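Local coordinates for type VI secretion system-associated protein TagF (Pseudomonas aeruginosa PAO1, PDB 2QNU) that probably acts as an accessory protein that restrains the type VI secretion system after translation, at the interface of chains A and B. Numbering follows the deposited sequence. Chains: chain A/B, Uncharacterized protein PA0076.

The interface of chains A and B. Residues chain A 198, 209, 214; chain B 153, 156-157.
One face of the A:Tyr198 phenol ring is covered by B:Leu157, whose methyl CD1 sits 3.8 Å from the ring centroid in a CH-pi contact. On one face of the A:Arg209 guanidinium, CG2 of B:Ile153 is placed over the centre, but so near that the closeness is doubtful and carries no weight. At the in-plane edge of that guanidinium stand B:Leu157 CB and the amide carbon CG of B:Asn156. B:Leu157 is thus shared between the two flat groups, and its CB lies 3.4 Å from A:Tyr198 CE1 and 3.5 Å from A:Arg209 NH2. Its CG is anti to the backbone N (chi1 166°), which carries the branched end across the ring towards the phenol hydroxyl, with CD1 over CE2 and CZ and CD2 on the same face of the phenol plane, over the hydroxyl OH. The A:Arg209 chain, bent at chi2 (120°) and chi3, runs past B:Ile153 in the opposite sense and brings NH2 to B:Asn156. There NH2 donates a weak hydrogen bond to the amide oxygen OD1 at 3.3 Å, with the guanidinium and amide planes turned 64° apart. Across this patch aliphatic groups of chain B meet the phenol face and the guanidinium edge of chain A, and the polar link is weak. It recurs with the chains exchanged in a two-fold symmetric interface, although the structure alone does not show that this dimer forms in the cell. Within chain B, the same OD1 of B:Asn156 accepts a hydrogen bond from the backbone N of B:Leu157 at 2.8 Å, the donor standing above the carbonyl plane.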
# COMPACT_ATOMS: atom_id res chain seq x y z
N TYR A 198 7.11 9.00 4.73
CA TYR A 198 8.53 8.88 4.63
C TYR A 198 8.86 7.39 4.73
O TYR A 198 8.22 6.65 5.50
CB TYR A 198 9.23 9.64 5.78
CG TYR A 198 9.22 11.15 5.62
CD1 TYR A 198 10.20 11.81 4.89
CD2 TYR A 198 8.19 11.92 6.17
CE1 TYR A 198 10.18 13.20 4.71
CE2 TYR A 198 8.15 13.36 5.99
CZ TYR A 198 9.14 13.97 5.27
OH TYR A 198 9.11 15.37 5.12
N ARG A 209 9.68 20.82 7.62
CA ARG A 209 8.47 20.65 6.82
C ARG A 209 7.23 20.44 7.68
O ARG A 209 6.13 20.74 7.25
CB ARG A 209 8.65 19.57 5.77
CG ARG A 209 9.15 20.10 4.48
CD ARG A 209 10.47 19.52 4.05
NE ARG A 209 10.39 18.14 3.53
CZ ARG A 209 11.44 17.46 3.05
NH1 ARG A 209 12.64 18.04 2.99
NH2 ARG A 209 11.32 16.20 2.62
N GLU A 214 4.79 25.45 2.01
CA GLU A 214 4.97 26.31 0.86
C GLU A 214 3.70 27.17 0.69
O GLU A 214 3.66 28.15 -0.06
CB GLU A 214 5.26 25.48 -0.39
CG GLU A 214 6.24 24.30 -0.14
CD GLU A 214 6.55 23.53 -1.44
OE1 GLU A 214 6.37 24.14 -2.54
OE2 GLU A 214 6.97 22.34 -1.34
N ILE B 153 9.13 16.05 -1.87
CA ILE B 153 10.11 17.02 -1.39
C ILE B 153 11.50 16.34 -1.27
O ILE B 153 11.78 15.32 -1.92
CB ILE B 153 9.74 17.69 -0.04
CG1 ILE B 153 8.49 18.60 -0.13
CG2 ILE B 153 10.89 18.60 0.40
CD1 ILE B 153 7.15 17.91 -0.14
N ASN B 156 12.49 11.62 -1.00
CA ASN B 156 12.15 11.09 0.33
C ASN B 156 10.66 11.26 0.75
O ASN B 156 9.96 10.31 1.08
CB ASN B 156 13.11 11.66 1.39
CG ASN B 156 13.19 13.20 1.37
OD1 ASN B 156 12.54 13.88 0.57
ND2 ASN B 156 14.01 13.75 2.26
N LEU B 157 10.17 12.48 0.75
CA LEU B 157 8.81 12.72 1.20
C LEU B 157 7.84 12.51 0.04
O LEU B 157 8.09 12.91 -1.10
CB LEU B 157 8.69 14.10 1.77
CG LEU B 157 7.30 14.69 2.02
CD1 LEU B 157 6.51 13.80 2.98
CD2 LEU B 157 7.40 16.17 2.53